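Local coordinates for protein transcriptional regulator (Aquifex aeolicus, PDB 2EH3) that probably binds DNA through a helix-turn-helix domain and regulates transcription, as a dimeric member of the TetR/AcrR family, at residues I62-F65 with E66-E70; F43-K46 with E47-I50; V90-I93 with F94-L98; I53-R56 with T57-I61. All coordinates share one frame; numbering follows the deposited sequence.

Contact 1: I62-F65 with E66-E70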
loop_
_atom_site.group_PDB
_atom_site.type_symbol
_atom_site.label_atom_id
_atom_site.label_comp_id
_atom_site.label_asym_id
_atom_site.label_seq_id
_atom_site.Cartn_x
_atom_site.Cartn_y
_atom_site.Cartn_z
ATOM N N ILE A 62 -13.076 -5.431 -14.596
ATOM C CA ILE A 62 -14.188 -4.763 -15.267
ATOM C C ILE A 62 -15.305 -5.794 -15.475
ATOM O O ILE A 62 -16.474 -5.504 -15.202
ATOM C CB ILE A 62 -13.736 -4.179 -16.615
ATOM C CG1 ILE A 62 -12.751 -3.042 -16.338
ATOM C CG2 ILE A 62 -14.940 -3.685 -17.448
ATOM C CD1 ILE A 62 -12.203 -2.388 -17.604
ATOM N N SER A 63 -14.950 -6.984 -15.961
ATOM C CA SER A 63 -15.944 -8.047 -16.174
ATOM C C SER A 63 -16.668 -8.403 -14.885
ATOM O O SER A 63 -17.887 -8.604 -14.882
ATOM C CB SER A 63 -15.274 -9.313 -16.721
ATOM O OG SER A 63 -14.845 -9.084 -18.043
ATOM N N LEU A 64 -15.914 -8.500 -13.792
ATOM C CA LEU A 64 -16.497 -8.820 -12.502
ATOM C C LEU A 64 -17.611 -7.824 -12.154
ATOM O O LEU A 64 -18.706 -8.222 -11.739
ATOM C CB LEU A 64 -15.408 -8.795 -11.419
ATOM C CG LEU A 64 -15.848 -9.015 -9.968
ATOM C CD1 LEU A 64 -14.885 -9.975 -9.283
ATOM C CD2 LEU A 64 -15.884 -7.703 -9.230
ATOM N N PHE A 65 -17.332 -6.535 -12.310
ATOM C CA PHE A 65 -18.332 -5.532 -11.998
ATOM C C PHE A 65 -19.518 -5.648 -12.938
ATOM O O PHE A 65 -20.655 -5.587 -12.491
ATOM C CB PHE A 65 -17.752 -4.117 -12.113
ATOM C CG PHE A 65 -16.986 -3.682 -10.910
ATOM C CD1 PHE A 65 -17.634 -3.447 -9.709
ATOM C CD2 PHE A 65 -15.600 -3.517 -10.972
ATOM C CE1 PHE A 65 -16.919 -3.054 -8.583
ATOM C CE2 PHE A 65 -14.885 -3.122 -9.847
ATOM C CZ PHE A 65 -15.557 -2.891 -8.651
ATOM N N GLU A 66 -19.256 -5.829 -14.227
ATOM C CA GLU A 66 -20.361 -5.890 -15.195
ATOM C C GLU A 66 -21.247 -7.118 -14.972
ATOM O O GLU A 66 -22.483 -7.029 -15.028
ATOM C CB GLU A 66 -19.819 -5.916 -16.641
ATOM C CG GLU A 66 -19.096 -4.638 -17.101
ATOM C CD GLU A 66 -18.480 -4.776 -18.503
ATOM O OE1 GLU A 66 -18.210 -5.922 -18.932
ATOM O OE2 GLU A 66 -18.247 -3.743 -19.175
ATOM N N GLU A 67 -20.620 -8.252 -14.689
ATOM C CA GLU A 67 -21.355 -9.504 -14.527
ATOM C C GLU A 67 -22.030 -9.735 -13.190
ATOM O O GLU A 67 -22.831 -10.664 -13.050
ATOM C CB GLU A 67 -20.420 -10.684 -14.805
ATOM C CG GLU A 67 -19.792 -10.637 -16.186
ATOM C CD GLU A 67 -18.621 -11.607 -16.363
ATOM O OE1 GLU A 67 -18.159 -12.217 -15.377
ATOM O OE2 GLU A 67 -18.137 -11.741 -17.507
ATOM N N ASN A 68 -21.721 -8.894 -12.208
ATOM C CA ASN A 68 -22.260 -9.054 -10.874
ATOM C C ASN A 68 -22.888 -7.798 -10.307
ATOM O O ASN A 68 -23.014 -7.659 -9.089
ATOM C CB ASN A 68 -21.154 -9.550 -9.943
ATOM C CG ASN A 68 -20.553 -10.852 -10.423
ATOM O OD1 ASN A 68 -19.492 -10.883 -11.054
ATOM N ND2 ASN A 68 -21.254 -11.936 -10.152
ATOM N N LYS A 69 -23.359 -6.929 -11.195
ATOM C CA LYS A 69 -23.957 -5.671 -10.753
ATOM C C LYS A 69 -25.268 -5.821 -9.983
ATOM O O LYS A 69 -25.703 -4.887 -9.300
ATOM C CB LYS A 69 -24.152 -4.728 -11.944
ATOM C CG LYS A 69 -25.146 -5.203 -12.949
ATOM C CD LYS A 69 -25.338 -4.164 -14.048
ATOM C CE LYS A 69 -24.042 -3.813 -14.734
ATOM N NZ LYS A 69 -24.243 -2.681 -15.691
ATOM N N GLU A 70 -25.896 -6.993 -10.075
ATOM C CA GLU A 70 -27.158 -7.223 -9.355
ATOM C C GLU A 70 -26.966 -7.947 -8.009
ATOM O O GLU A 70 -27.934 -8.207 -7.256
ATOM C CB GLU A 70 -28.139 -8.029 -10.219
ATOM C CG GLU A 70 -28.510 -7.333 -11.515
ATOM C CD GLU A 70 -29.263 -6.027 -11.262
ATOM O OE1 GLU A 70 -29.977 -5.912 -10.248
ATOM O OE2 GLU A 70 -29.159 -5.108 -12.089
HETATM O O HOH W 1 -17.547 -9.556 -19.347
#
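Ser63 and Glu67 meet one turn apart on the last stretch of helix 46-67. The backbone N of Glu67 donates to Ser63 O at 2.8 Å, a nearly straight bond of 161°. Their side chains are joined less directly, through a water that lies 3.0 Å from Ser63 OG and donates a hydrogen bond to Glu67 OE2 at 2.9 Å. Glu67 CG stands anti to its carbonyl carbon (chi1 -57°), which lays the extended chain back along the preceding turn and brings its carboxylate to that water. The hydroxyl has a second partner in Lys59 O, so Ser63 OG links the backbone of the turn before to the water.

Ile62 and Glu66 form the neighbouring pair, and their side chains run alongside each other. Glu66 N donates to Ile62 O at 3.0 Å, in the carbonyl plane, while Glu66 OE2 comes no nearer than 3.7 Å to Ile62 CG2, a van der Waals contact alongside the methyl.

After these two bonds the regular pattern weakens. Asn68 N makes only weak bonds, to Leu64 O at 3.1 Å with an angle of 121° and to Phe65 O at 3.5 Å. The backbone leaves the helix at Asn68.

The outward layer fixes the buried side of this end: Leu64 packs on Leu76, Met79 and Val83 of helix 73-86, and Phe65 on Arg118 and Phe119 of helix 105-126. The arrangement is that of a helix C-terminus where the last amide bonds weaken, here the end of the long helix that enters the all-helical C-terminal domain of a TetR-family regulator.

Contact 2: F43-K46 with E47-I50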
loop_
_atom_site.group_PDB
_atom_site.type_symbol
_atom_site.label_atom_id
_atom_site.label_comp_id
_atom_site.label_asym_id
_atom_site.label_seq_id
_atom_site.Cartn_x
_atom_site.Cartn_y
_atom_site.Cartn_z
ATOM N N PHE A 43 4.862 -8.115 -28.876
ATOM C CA PHE A 43 5.128 -6.983 -27.973
ATOM C C PHE A 43 6.279 -6.139 -28.507
ATOM O O PHE A 43 7.348 -6.654 -28.767
ATOM C CB PHE A 43 5.495 -7.520 -26.576
ATOM C CG PHE A 43 4.409 -8.360 -25.945
ATOM C CD1 PHE A 43 3.269 -7.748 -25.378
ATOM C CD2 PHE A 43 4.490 -9.759 -25.929
ATOM C CE1 PHE A 43 2.250 -8.527 -24.818
ATOM C CE2 PHE A 43 3.467 -10.544 -25.369
ATOM C CZ PHE A 43 2.339 -9.925 -24.810
ATOM N N LYS A 44 6.089 -4.833 -28.639
ATOM C CA LYS A 44 7.181 -4.041 -29.161
ATOM C C LYS A 44 8.263 -3.750 -28.125
ATOM O O LYS A 44 9.411 -3.440 -28.479
ATOM C CB LYS A 44 6.631 -2.758 -29.791
ATOM C CG LYS A 44 5.766 -3.057 -31.025
ATOM C CD LYS A 44 6.567 -3.860 -32.064
ATOM C CE LYS A 44 5.685 -4.482 -33.144
ATOM N NZ LYS A 44 5.099 -5.794 -32.728
ATOM N N SER A 45 7.923 -3.938 -26.850
ATOM C CA SER A 45 8.855 -3.668 -25.773
ATOM C C SER A 45 8.454 -4.355 -24.473
ATOM O O SER A 45 7.338 -4.844 -24.326
ATOM C CB SER A 45 8.890 -2.170 -25.501
ATOM O OG SER A 45 7.603 -1.758 -25.072
ATOM N N LYS A 46 9.392 -4.370 -23.533
ATOM C CA LYS A 46 9.159 -4.933 -22.217
ATOM C C LYS A 46 8.030 -4.096 -21.569
ATOM O O LYS A 46 7.200 -4.618 -20.828
ATOM C CB LYS A 46 10.443 -4.825 -21.398
ATOM C CG LYS A 46 10.659 -5.917 -20.418
ATOM C CD LYS A 46 12.053 -5.797 -19.805
ATOM C CE LYS A 46 11.942 -5.429 -18.345
ATOM N NZ LYS A 46 13.262 -5.393 -17.652
ATOM N N GLU A 47 8.027 -2.788 -21.837
ATOM C CA GLU A 47 7.010 -1.878 -21.300
ATOM C C GLU A 47 5.607 -2.268 -21.779
ATOM O O GLU A 47 4.651 -2.291 -20.973
ATOM C CB GLU A 47 7.334 -0.425 -21.703
ATOM C CG GLU A 47 6.269 0.599 -21.269
ATOM C CD GLU A 47 6.757 2.042 -21.389
ATOM O OE1 GLU A 47 7.905 2.250 -21.822
ATOM O OE2 GLU A 47 6.000 2.972 -21.043
ATOM N N GLU A 48 5.477 -2.580 -23.074
ATOM C CA GLU A 48 4.177 -3.000 -23.608
ATOM C C GLU A 48 3.746 -4.281 -22.921
ATOM O O GLU A 48 2.566 -4.473 -22.626
ATOM C CB GLU A 48 4.208 -3.273 -25.122
ATOM C CG GLU A 48 4.136 -2.065 -26.021
ATOM C CD GLU A 48 3.802 -2.396 -27.484
ATOM O OE1 GLU A 48 3.777 -1.435 -28.289
ATOM O OE2 GLU A 48 3.567 -3.584 -27.836
ATOM N N LEU A 49 4.707 -5.179 -22.691
ATOM C CA LEU A 49 4.411 -6.440 -22.040
ATOM C C LEU A 49 3.826 -6.311 -20.632
ATOM O O LEU A 49 2.812 -6.920 -20.333
ATOM C CB LEU A 49 5.682 -7.308 -21.998
ATOM C CG LEU A 49 5.658 -8.554 -21.110
ATOM C CD1 LEU A 49 4.714 -9.645 -21.691
ATOM C CD2 LEU A 49 7.093 -9.086 -21.030
ATOM N N ILE A 50 4.466 -5.549 -19.750
ATOM C CA ILE A 50 3.909 -5.457 -18.404
ATOM C C ILE A 50 2.586 -4.698 -18.430
ATOM O O ILE A 50 1.673 -5.017 -17.672
ATOM C CB ILE A 50 4.913 -4.806 -17.401
ATOM C CG1 ILE A 50 4.367 -4.931 -15.960
ATOM C CG2 ILE A 50 5.203 -3.408 -17.806
ATOM C CD1 ILE A 50 5.445 -4.668 -14.887
#
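Phe43 and Leu49 supply the apolar part of this contact, in which the loop after helix 36-42 turns into helix 46-67. Leu49 CD1 sits over the centre of one face of the Phe43 ring, 4.0 Å from its centroid and 12° off the normal, which meets the definition of a CH-pi contact. The Leu49 branch is brought there by a CG anti to the backbone N (chi1 168°). Ile7 of helix 3-18 also packs on the ring, and Phe15 of that helix on Leu49, placing the pair in the core of the DNA-binding domain. With an alanine here instead of Phe43, the Leu49 methyl would probably lose its aromatic face and a gap would open toward helix 3-18.

The hydrogen bonds at the helix start are of two kinds. In the cap, Ser45 OG takes the N-H of Glu48 at 3.0 Å. The Glu48 carboxylate takes the N-H of Lys44, the residue before the cap: Lys44 N donates to Glu48 OE2 at 2.9 Å and 178°, from above the carboxylate plane. In the helix proper, Leu49 N donates to Ser45 O at 3.1 Å and Ile50 N to Lys46 O, also at 3.1 Å.

Charges add little directly across the segments, since Lys44 NZ stays 5.6 Å from Glu48 OE2 and instead bonds Tyr40 O. Lys46 NZ reaches Thr23 O and Tyr20 O.

The Glu48 amide and the N-H of Lys44 are thus both met by side-chain acceptors. These acceptors lie by the helix N-terminus, whose dipole would probably favour an ionised Glu48.

Contact 3: V90-I93 with F94-L98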
loop_
_atom_site.group_PDB
_atom_site.type_symbol
_atom_site.label_atom_id
_atom_site.label_comp_id
_atom_site.label_asym_id
_atom_site.label_seq_id
_atom_site.Cartn_x
_atom_site.Cartn_y
_atom_site.Cartn_z
ATOM N N VAL A 90 -0.186 -11.310 -10.096
ATOM C CA VAL A 90 -0.294 -10.022 -10.751
ATOM C C VAL A 90 -0.476 -8.924 -9.701
ATOM O O VAL A 90 0.018 -7.820 -9.887
ATOM C CB VAL A 90 -1.454 -10.018 -11.773
ATOM C CG1 VAL A 90 -1.604 -8.639 -12.417
ATOM C CG2 VAL A 90 -1.194 -11.084 -12.835
ATOM N N VAL A 91 -1.172 -9.233 -8.604
ATOM C CA VAL A 91 -1.347 -8.254 -7.546
ATOM C C VAL A 91 0.028 -7.898 -6.992
ATOM O O VAL A 91 0.311 -6.736 -6.729
ATOM C CB VAL A 91 -2.248 -8.809 -6.409
ATOM C CG1 VAL A 91 -2.225 -7.850 -5.216
ATOM C CG2 VAL A 91 -3.674 -8.989 -6.928
ATOM N N TYR A 92 0.893 -8.903 -6.838
ATOM C CA TYR A 92 2.243 -8.680 -6.330
ATOM C C TYR A 92 3.020 -7.780 -7.315
ATOM O O TYR A 92 3.676 -6.804 -6.912
ATOM C CB TYR A 92 2.900 -10.055 -6.138
ATOM C CG TYR A 92 4.198 -10.036 -5.409
ATOM C CD1 TYR A 92 5.370 -9.690 -6.077
ATOM C CD2 TYR A 92 4.266 -10.356 -4.057
ATOM C CE1 TYR A 92 6.581 -9.665 -5.413
ATOM C CE2 TYR A 92 5.463 -10.335 -3.383
ATOM C CZ TYR A 92 6.615 -9.989 -4.061
ATOM O OH TYR A 92 7.809 -9.957 -3.385
ATOM N N ILE A 93 2.930 -8.069 -8.615
ATOM C CA ILE A 93 3.612 -7.257 -9.630
ATOM C C ILE A 93 3.073 -5.811 -9.611
ATOM O O ILE A 93 3.824 -4.823 -9.686
ATOM C CB ILE A 93 3.398 -7.925 -11.027
ATOM C CG1 ILE A 93 4.163 -9.259 -11.066
ATOM C CG2 ILE A 93 3.878 -6.991 -12.159
ATOM C CD1 ILE A 93 3.728 -10.208 -12.234
ATOM N N PHE A 94 1.753 -5.688 -9.505
ATOM C CA PHE A 94 1.091 -4.401 -9.454
ATOM C C PHE A 94 1.691 -3.512 -8.343
ATOM O O PHE A 94 1.981 -2.330 -8.551
ATOM C CB PHE A 94 -0.397 -4.680 -9.188
ATOM C CG PHE A 94 -1.308 -3.497 -9.341
ATOM C CD1 PHE A 94 -1.429 -2.835 -10.550
ATOM C CD2 PHE A 94 -2.099 -3.099 -8.271
ATOM C CE1 PHE A 94 -2.332 -1.784 -10.701
ATOM C CE2 PHE A 94 -3.009 -2.045 -8.408
ATOM C CZ PHE A 94 -3.119 -1.391 -9.630
ATOM N N LEU A 95 1.867 -4.079 -7.156
ATOM C CA LEU A 95 2.472 -3.292 -6.079
ATOM C C LEU A 95 3.979 -3.046 -6.237
ATOM O O LEU A 95 4.448 -1.887 -6.286
ATOM C CB LEU A 95 2.209 -4.004 -4.744
ATOM C CG LEU A 95 2.903 -3.466 -3.493
ATOM C CD1 LEU A 95 2.588 -2.003 -3.271
ATOM C CD2 LEU A 95 2.464 -4.305 -2.288
ATOM N N PHE A 96 4.740 -4.123 -6.383
ATOM C CA PHE A 96 6.187 -3.974 -6.381
ATOM C C PHE A 96 6.847 -3.499 -7.635
ATOM O O PHE A 96 7.939 -2.926 -7.570
ATOM C CB PHE A 96 6.806 -5.271 -5.876
ATOM C CG PHE A 96 6.438 -5.569 -4.456
ATOM C CD1 PHE A 96 6.848 -4.710 -3.426
ATOM C CD2 PHE A 96 5.657 -6.674 -4.133
ATOM C CE1 PHE A 96 6.488 -4.952 -2.096
ATOM C CE2 PHE A 96 5.294 -6.915 -2.802
ATOM C CZ PHE A 96 5.710 -6.060 -1.786
ATOM N N ASP A 97 6.193 -3.723 -8.774
ATOM C CA ASP A 97 6.708 -3.247 -10.044
ATOM C C ASP A 97 6.036 -1.972 -10.576
ATOM O O ASP A 97 6.634 -1.262 -11.416
ATOM C CB ASP A 97 6.626 -4.349 -11.091
ATOM C CG ASP A 97 7.504 -5.519 -10.747
ATOM O OD1 ASP A 97 8.708 -5.318 -10.509
ATOM O OD2 ASP A 97 6.955 -6.634 -10.703
ATOM N N LEU A 98 4.819 -1.655 -10.120
ATOM C CA LEU A 98 4.182 -0.437 -10.591
ATOM C C LEU A 98 4.107 0.654 -9.528
ATOM O O LEU A 98 4.659 1.724 -9.754
ATOM C CB LEU A 98 2.800 -0.730 -11.218
ATOM C CG LEU A 98 2.852 -1.416 -12.604
ATOM C CD1 LEU A 98 2.944 -2.917 -12.473
ATOM C CD2 LEU A 98 1.583 -1.036 -13.394
#
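An aromatic pair one helical turn apart on helix 88-99, at the interface with the second subunit, carries this contact. Phe96 turns its edge to the face of Tyr92: the ring centroids are 4.5 Å apart with planes at 52°, and Phe96 CD2 stands over the centre of the tyrosine ring, 3.4 Å from Tyr92 CE1. Tyr92 CG is anti to the backbone N (chi1 -170°) while Phe96 CG is anti to its carbonyl carbon, and these differing torsions bring the rings together. Arg105 of the second subunit hydrogen-bonds Tyr92 OH through NH1 and makes a cation-pi contact with Phe96. A leucine in place of Tyr92 would probably cost Phe96 the aromatic face it abuts and leave Arg105 of the second subunit without its hydroxyl partner.

On another side, Asp97 OD2 lies 3.4 Å from Ile93 CG2, while Asp97 OD1 accepts from Tyr20 N. Ile93 O is shared, taking Asp97 N at 2.8 Å in an ordinary alpha-helical bond and, weakly, Leu98 N at 3.3 Å. Only the weak bond, spanning five residues, is pi-type; it accompanies a widening of the helix at 94-98, within the C-terminal domain typical of TetR-family regulators.

Contact 4: I53-R56 with T57-I61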
loop_
_atom_site.group_PDB
_atom_site.type_symbol
_atom_site.label_atom_id
_atom_site.label_comp_id
_atom_site.label_asym_id
_atom_site.label_seq_id
_atom_site.Cartn_x
_atom_site.Cartn_y
_atom_site.Cartn_z
ATOM N N ILE A 53 -0.094 -7.170 -19.200
ATOM C CA ILE A 53 -0.343 -8.061 -18.065
ATOM C C ILE A 53 -1.344 -7.388 -17.131
ATOM O O ILE A 53 -2.317 -8.007 -16.688
ATOM C CB ILE A 53 0.972 -8.348 -17.271
ATOM C CG1 ILE A 53 1.872 -9.276 -18.087
ATOM C CG2 ILE A 53 0.660 -8.972 -15.917
ATOM C CD1 ILE A 53 3.201 -9.555 -17.415
ATOM N N ILE A 54 -1.090 -6.117 -16.833
ATOM C CA ILE A 54 -1.977 -5.373 -15.957
ATOM C C ILE A 54 -3.331 -5.175 -16.610
ATOM O O ILE A 54 -4.377 -5.397 -15.968
ATOM C CB ILE A 54 -1.348 -4.006 -15.597
ATOM C CG1 ILE A 54 -0.009 -4.243 -14.874
ATOM C CG2 ILE A 54 -2.320 -3.169 -14.737
ATOM C CD1 ILE A 54 -0.109 -5.030 -13.555
ATOM N N GLU A 55 -3.320 -4.790 -17.885
ATOM C CA GLU A 55 -4.560 -4.545 -18.616
ATOM C C GLU A 55 -5.473 -5.771 -18.632
ATOM O O GLU A 55 -6.702 -5.652 -18.493
ATOM C CB GLU A 55 -4.244 -4.111 -20.043
ATOM C CG GLU A 55 -5.390 -3.430 -20.761
ATOM C CD GLU A 55 -5.666 -2.033 -20.233
ATOM O OE1 GLU A 55 -4.866 -1.523 -19.417
ATOM O OE2 GLU A 55 -6.683 -1.443 -20.648
ATOM N N ARG A 56 -4.889 -6.950 -18.799
ATOM C CA ARG A 56 -5.706 -8.153 -18.834
ATOM C C ARG A 56 -6.315 -8.479 -17.468
ATOM O O ARG A 56 -7.458 -8.941 -17.404
ATOM C CB ARG A 56 -4.903 -9.322 -19.388
ATOM C CG ARG A 56 -4.680 -9.187 -20.871
ATOM C CD ARG A 56 -3.993 -10.415 -21.421
ATOM N NE ARG A 56 -3.856 -10.308 -22.866
ATOM C CZ ARG A 56 -3.921 -11.339 -23.695
ATOM N NH1 ARG A 56 -4.114 -12.564 -23.222
ATOM N NH2 ARG A 56 -3.808 -11.137 -24.994
ATOM N N THR A 57 -5.585 -8.223 -16.376
ATOM C CA THR A 57 -6.160 -8.489 -15.059
ATOM C C THR A 57 -7.214 -7.408 -14.769
ATOM O O THR A 57 -8.258 -7.699 -14.174
ATOM C CB THR A 57 -5.072 -8.545 -13.941
ATOM O OG1 THR A 57 -4.249 -9.702 -14.149
ATOM C CG2 THR A 57 -5.704 -8.696 -12.572
ATOM N N HIS A 58 -6.973 -6.186 -15.218
ATOM C CA HIS A 58 -7.950 -5.104 -15.021
ATOM C C HIS A 58 -9.237 -5.481 -15.746
ATOM O O HIS A 58 -10.340 -5.246 -15.240
ATOM C CB HIS A 58 -7.431 -3.789 -15.606
ATOM C CG HIS A 58 -8.381 -2.635 -15.447
ATOM N ND1 HIS A 58 -8.517 -1.651 -16.402
ATOM C CD2 HIS A 58 -9.220 -2.297 -14.439
ATOM C CE1 HIS A 58 -9.396 -0.755 -15.989
ATOM N NE2 HIS A 58 -9.837 -1.121 -14.801
ATOM N N LYS A 59 -9.099 -6.044 -16.943
ATOM C CA LYS A 59 -10.277 -6.446 -17.710
ATOM C C LYS A 59 -11.090 -7.487 -16.973
ATOM O O LYS A 59 -12.313 -7.501 -17.117
ATOM C CB LYS A 59 -9.884 -6.943 -19.101
ATOM C CG LYS A 59 -9.677 -5.790 -20.063
ATOM C CD LYS A 59 -9.013 -6.218 -21.354
ATOM C CE LYS A 59 -9.075 -5.095 -22.357
ATOM N NZ LYS A 59 -8.705 -3.793 -21.731
ATOM N N LYS A 60 -10.437 -8.359 -16.199
ATOM C CA LYS A 60 -11.176 -9.360 -15.427
ATOM C C LYS A 60 -11.959 -8.623 -14.343
ATOM O O LYS A 60 -13.053 -9.056 -13.957
ATOM C CB LYS A 60 -10.228 -10.385 -14.770
ATOM C CG LYS A 60 -9.614 -11.335 -15.773
ATOM C CD LYS A 60 -8.546 -12.231 -15.155
ATOM C CE LYS A 60 -7.857 -13.030 -16.261
ATOM N NZ LYS A 60 -6.579 -13.675 -15.837
ATOM N N ILE A 61 -11.396 -7.516 -13.851
ATOM C CA ILE A 61 -12.061 -6.729 -12.819
ATOM C C ILE A 61 -13.261 -6.005 -13.415
ATOM O O ILE A 61 -14.342 -5.970 -12.813
ATOM C CB ILE A 61 -11.088 -5.713 -12.181
ATOM C CG1 ILE A 61 -9.960 -6.476 -11.472
ATOM C CG2 ILE A 61 -11.829 -4.831 -11.171
ATOM C CD1 ILE A 61 -10.431 -7.424 -10.394
HETATM O O HOH W 2 -2.954 -10.681 -16.596
HETATM O O HOH W 3 -8.833 -2.113 -19.318
#
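This is an i to i+4 contact within helix 46-67, the long helix that runs from the DNA-binding domain into the C-terminal domain of this TetR-family fold. Four backbone bonds define it, two of which show its range: His58 N donates to Ile54 O at 2.8 Å, nearly along the C=O axis, whereas Lys60 N reaches Arg56 O at 3.3 Å and 141°.

Two isoleucines carry the apolar packing. Ile54 packs on Val90, Phe94 and Leu98 of helix 88-99, and Ile53 on Leu8 and Lys12 of helix 3-18, so that adjacent residues touch different domains.

The polar side is held by charge and water. Glu55 and Lys59 cross at an angle and form a salt bridge, Glu55 OE2 to Lys59 NZ at 3.3 Å. Bends in both chains make this possible: Glu55 turns at chi2 (72°) and Lys59 only at its end, chi4 (45°), so the ammonium curls back over the glutamate. The other carboxylate oxygen, Glu55 OE1, has a salt bridge with Lys111, and two cations therefore share one carboxylate, which would probably favour its ionised form.

A water ties the same group to the histidine: it donates to Glu55 OE2 at 2.6 Å and lies 3.0 Å from His58 ND1. His58 NE2 is engaged by Asp114, so both ring nitrogens have partners, which probably fixes the imidazole's rotation.

Another water bridges the turn at Thr57, whose OG1 also bonds Glu87; it donates to Ile53 O at 2.8 Å and to Thr57 OG1 at 2.9 Å.

Overall arrangement
Contacts 2, 4 and 1 follow one another along helix 46-67, from its N-cap to its C-terminal end, with centres 15 Å apart between contacts 2 and 4 and 14 Å between 4 and 1. Contact 3, on helix 88-99, lies across from the first two. Ile50 CD1 of contact 2 is 3.9 Å from Leu98 CD1 of contact 3, and Phe94 CD1 of contact 3 is 3.9 Å from Ile54 CD1 of contact 4. This packing joins the DNA-binding domain to the dimerising C-terminal domain. Contact 1 does not touch contact 3 (nearest atoms about 11 Å apart); its Asn68 side chain is about 9 Å from a bound magnesium ion, where Glu75, Glu78 and Glu82 bind metal.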